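Chitinase (Paenibacillus sp. FPU-7, PDB 5GZT) probably hydrolyses internal beta-1,4 linkages of chitin and chitodextrins at random, as an endo-acting chitinase with two family 18 catalytic regions. Local coordinates at residues V55-K58 and D59-A63; D465-L469 and T470-P474; G560-V563 and Y564-V568; G681-K684 and P685-A689; S741-E745 and A746-D750. One frame throughout, in Å; residues are numbered along the deposited sequence.

Interaction 1 (V55-K58 and D59-A63)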
# COMPACT_ATOMS: atom_id res chain seq x y z
N VAL B 55 11.53 -60.42 -15.10
CA VAL B 55 11.17 -61.79 -14.93
C VAL B 55 9.79 -62.00 -15.56
O VAL B 55 8.89 -61.17 -15.31
CB VAL B 55 11.08 -62.15 -13.42
CG1 VAL B 55 10.73 -63.60 -13.24
CG2 VAL B 55 12.36 -61.79 -12.69
N VAL B 56 9.61 -63.11 -16.28
CA VAL B 56 8.37 -63.42 -16.94
C VAL B 56 8.10 -64.86 -16.68
O VAL B 56 8.99 -65.66 -16.94
CB VAL B 56 8.44 -63.30 -18.53
CG1 VAL B 56 7.04 -63.51 -19.14
CG2 VAL B 56 9.05 -62.00 -19.00
N LEU B 57 6.89 -65.21 -16.24
CA LEU B 57 6.44 -66.58 -16.11
C LEU B 57 5.68 -66.84 -17.39
O LEU B 57 4.65 -66.17 -17.63
CB LEU B 57 5.50 -66.77 -14.88
CG LEU B 57 6.26 -66.75 -13.53
CD1 LEU B 57 6.98 -65.45 -13.34
CD2 LEU B 57 5.31 -67.05 -12.39
N LYS B 58 6.18 -67.73 -18.24
CA LYS B 58 5.60 -67.90 -19.61
C LYS B 58 4.58 -68.97 -19.65
O LYS B 58 4.43 -69.73 -18.66
CB LYS B 58 6.67 -68.20 -20.63
CG LYS B 58 7.53 -67.01 -20.97
CD LYS B 58 7.19 -66.46 -22.34
CE LYS B 58 8.11 -65.31 -22.64
NZ LYS B 58 7.57 -64.53 -23.76
N ASP B 59 3.85 -69.04 -20.78
CA ASP B 59 2.76 -70.02 -20.90
C ASP B 59 3.28 -71.51 -20.82
O ASP B 59 2.50 -72.42 -20.53
CB ASP B 59 1.82 -69.75 -22.15
CG ASP B 59 0.46 -70.51 -22.07
OD1 ASP B 59 -0.28 -70.51 -21.04
OD2 ASP B 59 0.09 -71.16 -23.06
N LEU B 60 4.58 -71.73 -21.04
CA LEU B 60 5.21 -73.08 -20.93
C LEU B 60 5.32 -73.57 -19.44
O LEU B 60 5.47 -74.79 -19.18
CB LEU B 60 6.58 -73.08 -21.65
CG LEU B 60 6.63 -72.43 -23.09
CD1 LEU B 60 7.73 -71.35 -23.26
CD2 LEU B 60 6.69 -73.48 -24.22
N LEU B 61 5.21 -72.63 -18.47
CA LEU B 61 5.15 -72.97 -17.04
C LEU B 61 4.19 -74.11 -16.73
O LEU B 61 3.02 -74.01 -17.03
CB LEU B 61 4.73 -71.76 -16.18
CG LEU B 61 5.00 -71.95 -14.69
CD1 LEU B 61 6.48 -71.83 -14.43
CD2 LEU B 61 4.30 -70.89 -13.85
N PRO B 62 4.69 -75.22 -16.13
CA PRO B 62 3.77 -76.34 -15.90
C PRO B 62 2.82 -76.10 -14.73
O PRO B 62 3.11 -75.26 -13.86
CB PRO B 62 4.70 -77.54 -15.59
CG PRO B 62 6.06 -77.13 -16.02
CD PRO B 62 6.11 -75.62 -16.07
N ALA B 63 1.74 -76.87 -14.71
CA ALA B 63 0.81 -76.85 -13.62
C ALA B 63 1.58 -77.11 -12.29
O ALA B 63 2.62 -77.80 -12.29
CB ALA B 63 -0.26 -77.89 -13.84

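Interaction 2 (D465-L469 and T470-P474)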
# COMPACT_ATOMS: atom_id res chain seq x y z
N ASP B 465 1.38 -18.93 -17.11
CA ASP B 465 1.94 -20.12 -17.77
C ASP B 465 3.44 -20.29 -17.57
O ASP B 465 3.95 -21.37 -17.82
CB ASP B 465 1.70 -20.04 -19.28
CG ASP B 465 0.28 -20.41 -19.69
OD1 ASP B 465 -0.54 -20.93 -18.91
OD2 ASP B 465 -0.01 -20.19 -20.86
N SER B 466 4.14 -19.24 -17.13
CA SER B 466 5.59 -19.23 -17.00
C SER B 466 6.05 -19.36 -15.56
O SER B 466 7.25 -19.43 -15.31
CB SER B 466 6.15 -17.93 -17.60
OG SER B 466 5.82 -17.84 -18.99
N VAL B 467 5.12 -19.42 -14.62
CA VAL B 467 5.48 -19.52 -13.22
C VAL B 467 4.55 -20.53 -12.54
O VAL B 467 3.55 -20.97 -13.15
CB VAL B 467 5.42 -18.15 -12.46
CG1 VAL B 467 6.28 -17.07 -13.13
CG2 VAL B 467 4.00 -17.65 -12.37
N GLU B 468 4.91 -20.88 -11.31
CA GLU B 468 4.27 -21.97 -10.53
C GLU B 468 3.48 -21.40 -9.38
O GLU B 468 3.93 -21.38 -8.21
CB GLU B 468 5.32 -23.03 -10.06
CG GLU B 468 6.11 -23.66 -11.23
CD GLU B 468 7.15 -24.74 -10.81
OE1 GLU B 468 7.95 -24.52 -9.86
OE2 GLU B 468 7.14 -25.79 -11.47
N LEU B 469 2.30 -20.88 -9.72
CA LEU B 469 1.59 -20.02 -8.78
C LEU B 469 1.27 -20.73 -7.50
O LEU B 469 1.50 -20.19 -6.38
CB LEU B 469 0.32 -19.40 -9.43
CG LEU B 469 0.57 -18.45 -10.59
CD1 LEU B 469 -0.72 -18.20 -11.33
CD2 LEU B 469 1.15 -17.16 -10.08
N THR B 470 0.73 -21.93 -7.64
CA THR B 470 0.33 -22.72 -6.48
C THR B 470 1.59 -23.03 -5.69
O THR B 470 1.60 -22.94 -4.45
CB THR B 470 -0.43 -24.01 -6.93
OG1 THR B 470 -1.76 -23.65 -7.36
CG2 THR B 470 -0.51 -25.02 -5.77
N LYS B 471 2.69 -23.33 -6.41
CA LYS B 471 3.98 -23.55 -5.73
C LYS B 471 4.61 -22.36 -5.06
O LYS B 471 5.07 -22.49 -3.94
CB LYS B 471 4.97 -24.25 -6.64
CG LYS B 471 4.48 -25.64 -7.02
CD LYS B 471 5.56 -26.47 -7.70
CE LYS B 471 4.98 -27.28 -8.85
NZ LYS B 471 5.95 -28.33 -9.23
N ILE B 472 4.62 -21.18 -5.69
CA ILE B 472 5.32 -20.03 -5.06
C ILE B 472 4.50 -19.34 -4.02
O ILE B 472 5.03 -18.69 -3.12
CB ILE B 472 5.78 -18.98 -6.11
CG1 ILE B 472 4.62 -18.27 -6.81
CG2 ILE B 472 6.69 -19.63 -7.13
CD1 ILE B 472 4.99 -17.61 -8.13
N THR B 473 3.19 -19.46 -4.09
CA THR B 473 2.33 -18.65 -3.22
C THR B 473 2.57 -18.87 -1.76
O THR B 473 2.51 -17.90 -0.97
CB THR B 473 0.82 -18.82 -3.60
OG1 THR B 473 0.60 -18.24 -4.90
CG2 THR B 473 -0.05 -18.10 -2.70
N PRO B 474 2.84 -20.14 -1.33
CA PRO B 474 3.17 -20.28 0.10
C PRO B 474 4.40 -19.54 0.57
O PRO B 474 4.47 -19.15 1.73
CB PRO B 474 3.34 -21.79 0.26
CG PRO B 474 2.43 -22.37 -0.73
CD PRO B 474 2.53 -21.43 -1.94

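Interaction 3 (G560-V563 and Y564-V568)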
# COMPACT_ATOMS: atom_id res chain seq x y z
N GLY B 560 4.53 7.65 -26.05
CA GLY B 560 4.20 6.35 -25.38
C GLY B 560 3.35 6.47 -24.12
O GLY B 560 2.24 5.82 -24.03
N THR B 561 3.92 7.16 -23.12
CA THR B 561 3.34 7.39 -21.80
C THR B 561 3.45 8.88 -21.47
O THR B 561 4.37 9.52 -21.89
CB THR B 561 3.96 6.60 -20.64
OG1 THR B 561 5.32 6.96 -20.52
CG2 THR B 561 3.85 5.05 -20.81
N ILE B 562 2.45 9.41 -20.78
CA ILE B 562 2.50 10.75 -20.20
C ILE B 562 2.10 10.64 -18.74
O ILE B 562 1.06 10.09 -18.43
CB ILE B 562 1.52 11.68 -20.95
CG1 ILE B 562 1.88 11.79 -22.40
CG2 ILE B 562 1.54 13.08 -20.33
CD1 ILE B 562 0.85 12.47 -23.29
N VAL B 563 2.90 11.15 -17.81
CA VAL B 563 2.70 10.96 -16.39
C VAL B 563 1.49 11.82 -15.95
O VAL B 563 1.11 12.82 -16.62
CB VAL B 563 3.97 11.26 -15.58
CG1 VAL B 563 5.19 10.47 -16.13
CG2 VAL B 563 4.28 12.77 -15.57
N TYR B 564 0.77 11.34 -14.94
CA TYR B 564 -0.48 12.01 -14.52
C TYR B 564 -0.29 13.53 -14.22
O TYR B 564 -1.15 14.30 -14.53
CB TYR B 564 -1.00 11.35 -13.27
CG TYR B 564 -2.38 11.79 -12.80
CD1 TYR B 564 -3.52 11.54 -13.58
CD2 TYR B 564 -2.53 12.53 -11.63
CE1 TYR B 564 -4.78 11.98 -13.15
CE2 TYR B 564 -3.77 12.92 -11.18
CZ TYR B 564 -4.92 12.64 -11.91
OH TYR B 564 -6.17 13.02 -11.48
N SER B 565 0.77 13.92 -13.53
CA SER B 565 0.99 15.35 -13.23
C SER B 565 1.00 16.21 -14.48
O SER B 565 0.44 17.30 -14.48
CB SER B 565 2.29 15.55 -12.47
OG SER B 565 3.39 14.98 -13.17
N GLU B 566 1.57 15.70 -15.56
CA GLU B 566 1.61 16.43 -16.80
C GLU B 566 0.21 16.47 -17.43
O GLU B 566 -0.19 17.48 -18.01
CB GLU B 566 2.61 15.78 -17.75
CG GLU B 566 2.59 16.26 -19.19
CD GLU B 566 3.00 17.72 -19.35
OE1 GLU B 566 3.77 18.30 -18.54
OE2 GLU B 566 2.49 18.37 -20.32
N LEU B 567 -0.56 15.39 -17.29
CA LEU B 567 -1.93 15.40 -17.76
C LEU B 567 -2.76 16.44 -17.03
O LEU B 567 -3.51 17.17 -17.62
CB LEU B 567 -2.61 14.00 -17.66
CG LEU B 567 -2.03 12.83 -18.49
CD1 LEU B 567 -2.78 11.54 -18.11
CD2 LEU B 567 -2.11 13.10 -19.97
N VAL B 568 -2.63 16.50 -15.74
CA VAL B 568 -3.33 17.50 -14.94
C VAL B 568 -2.92 18.90 -15.45
O VAL B 568 -3.78 19.74 -15.74
CB VAL B 568 -3.03 17.31 -13.46
CG1 VAL B 568 -3.51 18.50 -12.65
CG2 VAL B 568 -3.67 16.00 -12.93

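Interaction 4 (G681-K684 and P685-A689)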
# COMPACT_ATOMS: atom_id res chain seq x y z
N GLY B 681 -14.63 13.16 -4.99
CA GLY B 681 -15.64 12.93 -6.03
C GLY B 681 -15.15 13.47 -7.35
O GLY B 681 -14.32 14.39 -7.37
N THR B 682 -15.71 12.96 -8.45
CA THR B 682 -15.30 13.30 -9.78
C THR B 682 -16.51 13.61 -10.60
O THR B 682 -17.30 12.72 -10.86
CB THR B 682 -14.50 12.12 -10.39
OG1 THR B 682 -13.52 11.63 -9.41
CG2 THR B 682 -13.85 12.53 -11.64
N LEU B 683 -16.63 14.85 -11.12
CA LEU B 683 -17.74 15.20 -11.96
C LEU B 683 -17.76 14.31 -13.23
O LEU B 683 -16.73 13.95 -13.79
CB LEU B 683 -17.71 16.66 -12.43
CG LEU B 683 -17.64 17.77 -11.37
CD1 LEU B 683 -17.45 19.10 -12.05
CD2 LEU B 683 -18.93 17.71 -10.57
N LYS B 684 -18.99 13.99 -13.66
CA LYS B 684 -19.24 13.59 -15.04
C LYS B 684 -18.56 14.62 -15.96
O LYS B 684 -18.55 15.86 -15.67
CB LYS B 684 -20.72 13.57 -15.33
CG LYS B 684 -21.49 12.50 -14.52
CD LYS B 684 -23.00 12.55 -14.80
CE LYS B 684 -23.66 13.66 -14.05
NZ LYS B 684 -25.07 14.01 -14.45
N PRO B 685 -18.07 14.17 -17.08
CA PRO B 685 -17.45 15.12 -17.98
C PRO B 685 -18.36 16.29 -18.35
O PRO B 685 -17.86 17.41 -18.57
CB PRO B 685 -17.07 14.25 -19.20
CG PRO B 685 -16.92 12.88 -18.62
CD PRO B 685 -17.84 12.76 -17.46
N VAL B 686 -19.68 16.01 -18.45
CA VAL B 686 -20.73 16.97 -18.67
C VAL B 686 -21.79 16.81 -17.55
O VAL B 686 -22.52 15.79 -17.55
CB VAL B 686 -21.38 16.88 -20.07
CG1 VAL B 686 -22.54 17.85 -20.21
CG2 VAL B 686 -20.35 17.23 -21.18
N ILE B 687 -21.92 17.83 -16.68
CA ILE B 687 -22.99 17.90 -15.70
C ILE B 687 -24.21 18.51 -16.26
O ILE B 687 -24.15 19.18 -17.29
CB ILE B 687 -22.56 18.61 -14.42
CG1 ILE B 687 -22.22 20.10 -14.64
CG2 ILE B 687 -21.32 17.94 -13.87
CD1 ILE B 687 -22.07 20.87 -13.31
N SER B 688 -25.31 18.28 -15.59
CA SER B 688 -26.63 18.85 -15.93
C SER B 688 -27.09 19.81 -14.83
O SER B 688 -26.54 19.78 -13.69
CB SER B 688 -27.65 17.73 -16.11
OG SER B 688 -27.30 16.95 -17.26
N ALA B 689 -28.09 20.61 -15.14
CA ALA B 689 -28.55 21.68 -14.19
C ALA B 689 -28.95 21.13 -12.82
O ALA B 689 -28.74 21.77 -11.78
CB ALA B 689 -29.75 22.43 -14.82
O HOH W 1 -25.10 15.11 -16.99

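Interaction 5 (S741-E745 and A746-D750)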
# COMPACT_ATOMS: atom_id res chain seq x y z
N SER B 741 -25.69 13.24 -7.66
CA SER B 741 -25.93 12.92 -9.08
C SER B 741 -24.88 13.53 -10.02
O SER B 741 -24.80 13.13 -11.17
CB SER B 741 -27.31 13.36 -9.45
OG SER B 741 -27.37 14.80 -9.50
N ALA B 742 -24.06 14.48 -9.53
CA ALA B 742 -23.04 15.14 -10.39
C ALA B 742 -21.86 14.29 -10.69
O ALA B 742 -21.18 14.57 -11.66
CB ALA B 742 -22.54 16.46 -9.75
N VAL B 743 -21.57 13.29 -9.85
CA VAL B 743 -20.27 12.61 -9.91
C VAL B 743 -20.44 11.19 -10.49
O VAL B 743 -21.52 10.65 -10.56
CB VAL B 743 -19.58 12.52 -8.55
CG1 VAL B 743 -19.31 13.96 -8.03
CG2 VAL B 743 -20.41 11.75 -7.51
N LEU B 744 -19.30 10.61 -10.83
CA LEU B 744 -19.14 9.35 -11.48
C LEU B 744 -19.17 8.24 -10.44
O LEU B 744 -19.54 7.15 -10.76
CB LEU B 744 -17.74 9.35 -12.22
CG LEU B 744 -17.72 10.18 -13.50
CD1 LEU B 744 -16.33 10.24 -14.16
CD2 LEU B 744 -18.71 9.71 -14.51
N GLU B 745 -18.66 8.50 -9.26
CA GLU B 745 -18.63 7.53 -8.22
C GLU B 745 -20.06 7.20 -7.82
O GLU B 745 -20.96 8.03 -7.90
CB GLU B 745 -17.90 8.08 -6.98
CG GLU B 745 -16.38 8.27 -7.16
CD GLU B 745 -15.98 9.60 -7.85
OE1 GLU B 745 -16.87 10.33 -8.31
OE2 GLU B 745 -14.79 9.92 -7.95
N ALA B 746 -20.26 6.02 -7.34
CA ALA B 746 -21.62 5.44 -7.16
C ALA B 746 -22.37 5.92 -5.93
O ALA B 746 -23.55 6.23 -6.04
CB ALA B 746 -21.52 3.90 -7.11
N ASN B 747 -21.80 5.93 -4.75
CA ASN B 747 -22.77 6.17 -3.62
C ASN B 747 -22.36 7.34 -2.73
O ASN B 747 -22.49 7.28 -1.52
CB ASN B 747 -22.93 4.88 -2.76
CG ASN B 747 -23.50 3.70 -3.56
OD1 ASN B 747 -24.68 3.68 -3.96
ND2 ASN B 747 -22.64 2.71 -3.80
N MET B 748 -21.91 8.42 -3.34
CA MET B 748 -21.57 9.61 -2.57
C MET B 748 -22.79 10.42 -2.17
O MET B 748 -23.87 10.24 -2.69
CB MET B 748 -20.64 10.43 -3.36
CG MET B 748 -19.41 9.65 -3.72
SD MET B 748 -18.02 10.55 -4.44
CE MET B 748 -17.40 11.50 -3.00
N THR B 749 -22.64 11.28 -1.18
CA THR B 749 -23.70 12.17 -0.78
C THR B 749 -23.35 13.62 -1.16
O THR B 749 -22.23 13.92 -1.49
CB THR B 749 -23.92 12.09 0.70
OG1 THR B 749 -22.68 12.30 1.36
CG2 THR B 749 -24.47 10.68 1.06
N ASP B 750 -24.35 14.47 -1.16
CA ASP B 750 -24.21 15.89 -1.57
C ASP B 750 -23.07 16.58 -0.85
O ASP B 750 -22.77 16.26 0.26
CB ASP B 750 -25.49 16.65 -1.25
CG ASP B 750 -26.68 16.17 -2.03
OD1 ASP B 750 -26.57 15.31 -2.91
OD2 ASP B 750 -27.75 16.68 -1.76
O HOH W 2 -22.71 9.40 -6.27

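Interaction 1 (V55-K58 and D59-A63)
Leu61 carries its CG anti to the backbone N (chi1 -165°), while Leu57 holds its own CG beside the backbone N (chi1 -74°), and these two choices swing both side chains to the same flank of a tight turn. There the branches meet at one methyl each, Leu57 CD2 standing 4.2 Å from Leu61 CD2. The turn beneath them is a type I beta turn from Lys58 to Leu61, closed by the hydrogen bond from Leu61 N to Lys58 O at 3.0 Å. The donor rises above the carbonyl plane of Lys58 rather than lying in it, and Leu61 CB is drawn to within 3.2 Å of that same Lys58 O. On the other flank Leu60 CD1 comes to 4.2 Å from Lys58 CB, while Asp59 turns outward and gives its OD1 to the hydroxyl of Ser81. The turn follows strand 55-57, in one of two parallel sheets with strands in sequence order, consistent with a parallel beta-helix. Val67 of the following strand touches both Leu57 and Leu61. Chemistry is thus divided: one backbone bond sets the corner, Leu57 and Leu61 form the buried pair, and Lys58, Asp59 and the exposed Leu60 lie on the other flank.

Interaction 2 (D465-L469 and T470-P474)
The backbone at Glu468 passes from loop into helix 469-472, with Glu468 at the N-cap position and its carbonyl O receiving Ile472 N at 2.6 Å. One residue on, Leu469 O is gripped twice by Thr473, through its N at 2.9 Å and its OG1 at 2.6 Å, and the two donors arrive from opposite faces of the carbonyl plane. The Thr473 hydroxyl can fold back in this way because OG1 lies beside its own backbone N (chi1 -67°). This short helix belongs to the first family 18 region, a TIM barrel, where it lies between the fifth and sixth barrel strands, 452-457 and 478-481. On its outer side the chains of Glu468 and Lys471 cross obliquely, CB against CB at 3.6 Å, and end in a salt bridge of 3.6 Å between Glu468 OE2 and Lys471 NZ. The other carboxylate oxygen, OE1, bonds to the hydroxyl of Thr430. Shortening Glu468 to an alanine is likely to leave the Lys471 ammonium and the Thr430 hydroxyl without this carboxylate. Inward, Ile472 CD1 meets Leu469 CD2 at 4.3 Å and Val467 CG2 at 4.4 Å, while Ile472 also rests on Thr430 and Leu433 of helix 425-447.

Interaction 3 (G560-V563 and Y564-V568)
Ile562 CG2 is the methyl on which the helix start rests: Glu566 CG lies 3.5 Å from it, and Leu567 CD2 comes to 3.7 Å. The Ile562 and Leu567 side chains cross at about a right angle; Glu566 runs aslant over the same methyl, CG anti to the backbone N (chi1 169°), and a bend at chi2 then leads its carboxylate away. Beside this apolar patch, Val563 CG2 touches Ser565 OG at 3.4 Å. The backbone helps to position these side chains. Val563 occupies the N-cap position, and its carbonyl O takes Leu567 N at 3.1 Å, with a weaker, strongly bent bond from Glu566 N at the same length. Were Leu567 an alanine, a gap would probably open beside Ile562 CG2, and Ile597 and Tyr599 would lose an apolar neighbour. Further out, Tyr564 OH bonds to Glu633, and Val568 CG2 sits over one face of the Tyr564 ring, toward its rim. The strand about 561-563 runs into helix 564-570 at 76° and pairs antiparallel with strand 534-538, at the margin of a small sheet between the seventh and eighth barrel strands, consistent with the insertion domain of many family 18 chitinases.

Interaction 4 (G681-K684 and P685-A689)
This is a local contact round a bend, in the loop of the immunoglobulin-like domain that joins strand 668-678 to strand 692-695, and it is held by one apolar touch and one water rather than by direct hydrogen bonds between its two halves. The apolar touch is between Leu683 and Ile687, whose chains meet at a slant with Leu683 CD2 and Ile687 CG2 4.1 Å apart. Ile687 CG2 also lies 3.9 Å from Lys684 O. It is set there because CG1 takes the place between backbone N and carbonyl carbon (chi1 65°), which sends CG2 to the side of the backbone N. Both residues lean on Asn707 of strand 703-707. On the other side of the bend Lys684 spans the turn made by Pro685 and Val686: its CB rests 3.6 Å from Val686 O, and the chain bends at chi3 to bring its ammonium round to the water. That water accepts from Lys684 NZ at 2.8 Å, donates to Val686 O at 2.7 Å and bonds to Ser688 OG at 2.9 Å. Asp691 pairs with the ammonium in a salt bridge and also receives Ser688 N. With the Asp691 carboxylate and the water beside it, the lysine charge is probably well compensated, and the water passes the link on to Val686 O and Ser688 OG.

Interaction 5 (S741-E745 and A746-D750)
Met748 lays its sulfur against Glu745 in the loop of the immunoglobulin-like domain that connects strand 732-738 with strand 754-759, and the chain between the two residues loops outward. The packed side is the inner one. Met748 SD lies 3.5 Å from Glu745 CB and 3.9 Å from Glu745 CG, while Val743, whose side chain crosses that of Met748 at about a right angle, brings CG2 to 4.1 Å from the sulfur. Glu745 keeps close to the sulfur because its chain folds at chi2 (83°), turning the carboxylate back past it instead of extending it away. That carboxylate is buried but not left to the thioether: OE2 bonds to the hydroxyl of Thr682, and OE1 is hydrogen-bonded as well. Glu745 packs on Ala603 and Ala606 of helix 602-614, in the preceding family 18 region, and Arg641 of helix 633-642 touches both Glu745 and Met748. The outer side is looser. Ala746 and Asn747 form the outermost part of the loop and are exposed; Asn747 points away from the opposing limb, although Ala746 does touch Tyr607 of helix 602-614. No direct hydrogen bond spans the loop across its mouth. A water does so instead: it lies 2.8 Å from Glu745 O, to which it can donate, and accepts from Met748 N at 3.2 Å.

Along the chain the five contacts follow one another in series, each complete before the next begins. Interaction 1 is remote, in the paired parallel sheets near the N-terminus, which resemble a beta-helix, its centre about 50 Å from that of interaction 2 and about 90 Å from that of interaction 4. Interactions 2 and 3 share the first family 18 region, with centres about 34 Å apart. Interactions 4 and 5 belong to the immunoglobulin-like domain and touch, their centres about 9 Å apart; Thr682 meets Leu744 and Glu745 there. Interaction 3 comes within about 8 Å of interaction 4, nearest atoms, where the first catalytic region adjoins the domain leading to the second.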